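Local atomic coordinates of glycosyltransferase-stabilizing protein Gtf2 (Streptococcus gordonii, PDB entry 5E9T), a protein that partners the glycosyltransferase GtfA in a complex that attaches the first GlcNAc, from UDP-GlcNAc, to the serine-rich adhesin GspB, acting as its substrate-binding and stabilizing subunit. Residues 77-82 / 89-94; 102-107 / 117-122. All coordinates share one frame; numbering follows the deposited sequence.

Interaction 1. Residues 77-82 / 89-94; sequences QVARVS and ARIHYA
A79 CB lies 3.6 Å from I91 CB, and the same methyl also reaches the phenol of Y93, whose CZ is 4.0 Å from A79 CB. At the next hydrogen-bonded pair, V81 CG2 comes to 3.5 Å from I91 CD1, the valine and isoleucine side chains crossing at about a right angle, and V81 CG2 lies 3.8 Å from the methyl CB of A89. This branch stands anti to the carbonyl carbon, beside the backbone N (V81 CG1 at chi1 -178°), where it meets both A89 and I91. At the other end the Y93 ring lies obliquely against the backbone of Q77 and V78, its CD2 3.4 Å from Q77 C. These contacts belong to the hairpin of strands 79-83 and 86-94, an antiparallel pair within a long up-and-down sheet in which each strand neighbours the next in sequence. A79 with I91 and V81 with A89 are hydrogen-bonded pairs, R80 with R90 the non-hydrogen-bonded pair between them. V81 N gives A89 O a nearly straight bond of 3.1 Å (168°), and I91 N bonds to A79 O at 3.2 Å; the return bonds are weak. R80 and R90 point to the sheet face opposite A79, V81, A89 and I91, and R80 NE makes a weak bond to S82 OG. Further out, V66 and W70 pack on V81 and I72 on I91. In the connection from strand 71-74, D75 O accepts a hydrogen bond from the Y93 hydroxyl and D75 OD1 one from V78 N.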
# COMPACT_ATOMS: atom_id res chain seq x y z
N GLN B 77 -6.25 5.52 26.17
CA GLN B 77 -5.29 6.59 25.92
C GLN B 77 -5.21 7.10 24.48
O GLN B 77 -4.61 8.16 24.26
CB GLN B 77 -3.88 6.15 26.35
CG GLN B 77 -3.59 4.68 26.14
CD GLN B 77 -2.20 4.31 26.61
OE1 GLN B 77 -1.42 5.18 27.01
NE2 GLN B 77 -1.88 3.03 26.57
N VAL B 78 -5.83 6.43 23.50
CA VAL B 78 -5.67 6.82 22.10
C VAL B 78 -6.65 6.06 21.21
O VAL B 78 -7.37 5.18 21.69
CB VAL B 78 -4.21 6.60 21.63
CG1 VAL B 78 -3.97 5.14 21.31
CG2 VAL B 78 -3.86 7.51 20.46
N ALA B 79 -6.67 6.37 19.92
CA ALA B 79 -7.55 5.69 18.97
C ALA B 79 -6.84 5.60 17.62
O ALA B 79 -5.72 6.09 17.44
CB ALA B 79 -8.89 6.41 18.86
N ARG B 80 -7.52 4.97 16.65
CA ARG B 80 -6.90 4.63 15.38
C ARG B 80 -7.95 4.59 14.29
O ARG B 80 -9.12 4.27 14.54
CB ARG B 80 -6.18 3.27 15.49
CG ARG B 80 -5.50 2.78 14.22
CD ARG B 80 -5.56 1.26 14.16
NE ARG B 80 -4.42 0.67 13.46
CZ ARG B 80 -3.23 0.48 14.02
NH1 ARG B 80 -3.02 0.83 15.28
NH2 ARG B 80 -2.25 -0.07 13.31
N VAL B 81 -7.53 4.93 13.07
CA VAL B 81 -8.31 4.69 11.86
C VAL B 81 -7.55 3.69 11.00
O VAL B 81 -6.33 3.83 10.82
CB VAL B 81 -8.59 5.98 11.08
CG1 VAL B 81 -9.44 5.69 9.85
CG2 VAL B 81 -9.28 6.99 11.96
N SER B 82 -8.26 2.70 10.47
CA SER B 82 -7.64 1.65 9.67
C SER B 82 -8.40 1.42 8.38
O SER B 82 -9.62 1.57 8.31
CB SER B 82 -7.57 0.32 10.45
OG SER B 82 -6.47 0.31 11.34
N ALA B 89 -4.85 6.77 10.45
CA ALA B 89 -4.79 7.94 11.30
C ALA B 89 -4.59 7.55 12.76
O ALA B 89 -4.85 6.42 13.17
CB ALA B 89 -6.06 8.79 11.17
N ARG B 90 -4.10 8.52 13.54
CA ARG B 90 -4.13 8.46 15.00
C ARG B 90 -5.10 9.51 15.50
O ARG B 90 -5.00 10.69 15.12
CB ARG B 90 -2.74 8.71 15.60
CG ARG B 90 -1.63 7.96 14.92
CD ARG B 90 -0.41 7.86 15.83
NE ARG B 90 0.66 7.10 15.19
CZ ARG B 90 1.49 7.60 14.29
NH1 ARG B 90 1.39 8.87 13.92
NH2 ARG B 90 2.43 6.83 13.75
N ILE B 91 -6.04 9.10 16.35
CA ILE B 91 -6.99 10.02 16.97
C ILE B 91 -6.49 10.31 18.38
O ILE B 91 -6.34 9.40 19.20
CB ILE B 91 -8.41 9.45 17.00
CG1 ILE B 91 -8.97 9.35 15.59
CG2 ILE B 91 -9.30 10.30 17.88
CD1 ILE B 91 -9.61 8.02 15.30
N HIS B 92 -6.23 11.59 18.66
CA HIS B 92 -5.68 12.01 19.93
C HIS B 92 -6.77 12.59 20.82
O HIS B 92 -7.65 13.32 20.35
CB HIS B 92 -4.56 13.04 19.72
CG HIS B 92 -3.35 12.47 19.07
ND1 HIS B 92 -2.52 11.57 19.70
CD2 HIS B 92 -2.83 12.65 17.83
CE1 HIS B 92 -1.53 11.23 18.89
NE2 HIS B 92 -1.70 11.88 17.75
N TYR B 93 -6.69 12.26 22.10
CA TYR B 93 -7.77 12.56 23.04
C TYR B 93 -7.56 13.92 23.69
O TYR B 93 -6.50 14.18 24.27
CB TYR B 93 -7.85 11.47 24.10
CG TYR B 93 -8.42 10.18 23.58
CD1 TYR B 93 -9.30 10.19 22.51
CD2 TYR B 93 -8.09 8.96 24.15
CE1 TYR B 93 -9.84 9.02 22.02
CE2 TYR B 93 -8.63 7.78 23.67
CZ TYR B 93 -9.50 7.81 22.60
OH TYR B 93 -10.04 6.65 22.11
N ALA B 94 -8.57 14.77 23.60
CA ALA B 94 -8.60 15.99 24.40
C ALA B 94 -8.61 15.61 25.87
O ALA B 94 -9.44 14.79 26.29
CB ALA B 94 -9.82 16.83 24.06

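Interaction 2. Residues 102-107 / 117-122; sequences VKQVDW and SERYNK
Over one face of the Y120 ring sits V102 CG1, 4.2 Å from the ring centroid and 23° off its normal, a CH-pi contact displaced toward the rim; at the ring edge, near its plane, lie K103 O and V105 CG1, the latter 3.5 Å from Y120 CE1. V105 has its other branch, CG2, 4.0 Å above the plane of the W107 indole, so one valine serves two aromatic neighbours. CG1 takes the position between backbone N and carbonyl carbon (chi1 54°), with CG2 anti to the N. At the indole edge, W107 NE1 meets E118 OE2 in a probable hydrogen bond whose modelled length is doubtfully short, ring and carboxylate planes 79° apart. The R119 guanidinium carries S117 CB over its centre, and its NH2 bonds to T130 on strand 126-132. On this same sheet face D106 OD1 is gripped twice, by S117 OG at 2.8 Å from above the carboxylate plane and by Q104 NE2, also 2.8 Å, on the syn side. Between strands 101-108 and 114-120 of this beta hairpin, V105 and E118 exchange backbone bonds of 2.9 Å (V105 N to E118 O) and 3.0 Å (E118 N to V105 O). E118 OE2 also forms a salt bridge to R188 of the Gtf1 chain, whose guanidinium makes a cation-pi contact with W107; this links the hairpin to its glycosyltransferase partner and would be expected to favour the ionised carboxylate.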
# COMPACT_ATOMS: atom_id res chain seq x y z
N VAL B 102 -12.45 13.87 21.03
CA VAL B 102 -11.53 14.07 19.91
C VAL B 102 -10.94 15.47 19.98
O VAL B 102 -11.66 16.47 19.91
CB VAL B 102 -12.22 13.83 18.56
CG1 VAL B 102 -11.22 14.01 17.43
CG2 VAL B 102 -12.84 12.44 18.52
N LYS B 103 -9.62 15.53 20.10
CA LYS B 103 -8.85 16.77 20.02
C LYS B 103 -8.25 16.95 18.63
O LYS B 103 -8.54 17.93 17.94
CB LYS B 103 -7.76 16.76 21.10
CG LYS B 103 -6.61 17.74 20.90
CD LYS B 103 -5.52 17.48 21.93
CE LYS B 103 -4.24 18.23 21.61
NZ LYS B 103 -3.08 17.60 22.33
N GLN B 104 -7.41 16.00 18.22
CA GLN B 104 -6.66 16.10 16.97
C GLN B 104 -6.54 14.71 16.36
O GLN B 104 -6.21 13.75 17.07
CB GLN B 104 -5.29 16.71 17.26
CG GLN B 104 -4.25 16.63 16.17
CD GLN B 104 -2.89 17.05 16.68
OE1 GLN B 104 -2.78 17.63 17.77
NE2 GLN B 104 -1.84 16.74 15.92
N VAL B 105 -6.79 14.59 15.06
CA VAL B 105 -6.64 13.33 14.34
C VAL B 105 -5.50 13.48 13.33
O VAL B 105 -5.51 14.41 12.51
CB VAL B 105 -7.95 12.89 13.66
CG1 VAL B 105 -8.52 13.98 12.77
CG2 VAL B 105 -7.73 11.61 12.87
N ASP B 106 -4.53 12.56 13.40
CA ASP B 106 -3.28 12.65 12.65
C ASP B 106 -3.30 11.64 11.51
O ASP B 106 -3.14 10.44 11.75
CB ASP B 106 -2.10 12.38 13.57
CG ASP B 106 -1.58 13.63 14.24
OD1 ASP B 106 -2.19 14.70 14.05
OD2 ASP B 106 -0.57 13.53 14.97
N TRP B 107 -3.44 12.11 10.27
CA TRP B 107 -3.49 11.23 9.12
C TRP B 107 -2.09 10.87 8.64
O TRP B 107 -1.18 11.70 8.66
CB TRP B 107 -4.29 11.87 7.99
CG TRP B 107 -5.74 11.97 8.30
CD1 TRP B 107 -6.41 13.07 8.75
CD2 TRP B 107 -6.72 10.93 8.20
NE1 TRP B 107 -7.74 12.78 8.93
CE2 TRP B 107 -7.95 11.47 8.60
CE3 TRP B 107 -6.66 9.59 7.80
CZ2 TRP B 107 -9.13 10.71 8.62
CZ3 TRP B 107 -7.83 8.84 7.82
CH2 TRP B 107 -9.04 9.41 8.23
N SER B 117 -2.48 17.00 10.29
CA SER B 117 -3.08 17.06 11.62
C SER B 117 -4.34 17.91 11.50
O SER B 117 -4.25 19.12 11.29
CB SER B 117 -2.12 17.66 12.65
OG SER B 117 -0.97 16.85 12.82
N GLU B 118 -5.50 17.28 11.64
CA GLU B 118 -6.77 17.99 11.62
C GLU B 118 -7.23 18.18 13.06
O GLU B 118 -7.31 17.22 13.83
CB GLU B 118 -7.80 17.22 10.79
CG GLU B 118 -7.32 16.94 9.37
CD GLU B 118 -8.33 16.18 8.53
OE1 GLU B 118 -8.72 16.69 7.46
OE2 GLU B 118 -8.73 15.07 8.94
N ARG B 119 -7.52 19.43 13.42
CA ARG B 119 -7.71 19.83 14.81
C ARG B 119 -9.18 20.11 15.10
O ARG B 119 -9.87 20.75 14.30
CB ARG B 119 -6.88 21.07 15.13
CG ARG B 119 -5.58 21.14 14.37
CD ARG B 119 -4.42 21.40 15.30
NE ARG B 119 -3.17 21.57 14.57
CZ ARG B 119 -1.98 21.21 15.03
NH1 ARG B 119 -1.87 20.64 16.22
NH2 ARG B 119 -0.89 21.40 14.29
N TYR B 120 -9.63 19.67 16.27
CA TYR B 120 -11.02 19.79 16.67
C TYR B 120 -11.12 20.67 17.91
O TYR B 120 -10.20 20.73 18.73
CB TYR B 120 -11.64 18.41 16.92
CG TYR B 120 -11.82 17.62 15.65
CD1 TYR B 120 -10.74 17.02 15.01
CD2 TYR B 120 -13.08 17.48 15.07
CE1 TYR B 120 -10.90 16.31 13.84
CE2 TYR B 120 -13.25 16.77 13.90
CZ TYR B 120 -12.16 16.18 13.29
OH TYR B 120 -12.32 15.47 12.12
N ASN B 121 -12.25 21.36 18.03
CA ASN B 121 -12.53 22.26 19.13
C ASN B 121 -13.50 21.60 20.11
O ASN B 121 -13.84 20.42 19.98
CB ASN B 121 -13.07 23.59 18.58
CG ASN B 121 -14.28 23.41 17.68
OD1 ASN B 121 -15.02 22.43 17.80
ND2 ASN B 121 -14.50 24.36 16.79
N LYS B 122 -13.94 22.35 21.12
CA LYS B 122 -14.90 21.81 22.07
C LYS B 122 -16.28 21.63 21.46
O LYS B 122 -17.11 20.90 22.02
CB LYS B 122 -14.98 22.69 23.32
CG LYS B 122 -15.56 24.08 23.09
CD LYS B 122 -15.53 24.89 24.38
CE LYS B 122 -15.81 26.37 24.12
NZ LYS B 122 -15.35 27.22 25.25

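Interactions 1 and 2 lie in two hairpins that follow each other in one antiparallel sheet, their centres 9 Å apart, joined where strand 86-94 runs beside strand 101-108. Backbone bonds cross that seam, with R90 O probably accepting from D106 N and Q104 O from H92 N; K103 and Q104 both face H92 in a classic beta bulge. On one face the apolar side chains merge, V105 packing on A89 and I91; on the other, H92 NE2 bonds weakly to D106 OD2. The 77-82 / 89-94 pair is partly exposed and is held mainly by aliphatic contacts and backbone bonds. The 102-107 / 117-122 pair is more buried, richer in polar side-chain bonds, and reaches the Gtf1 chain.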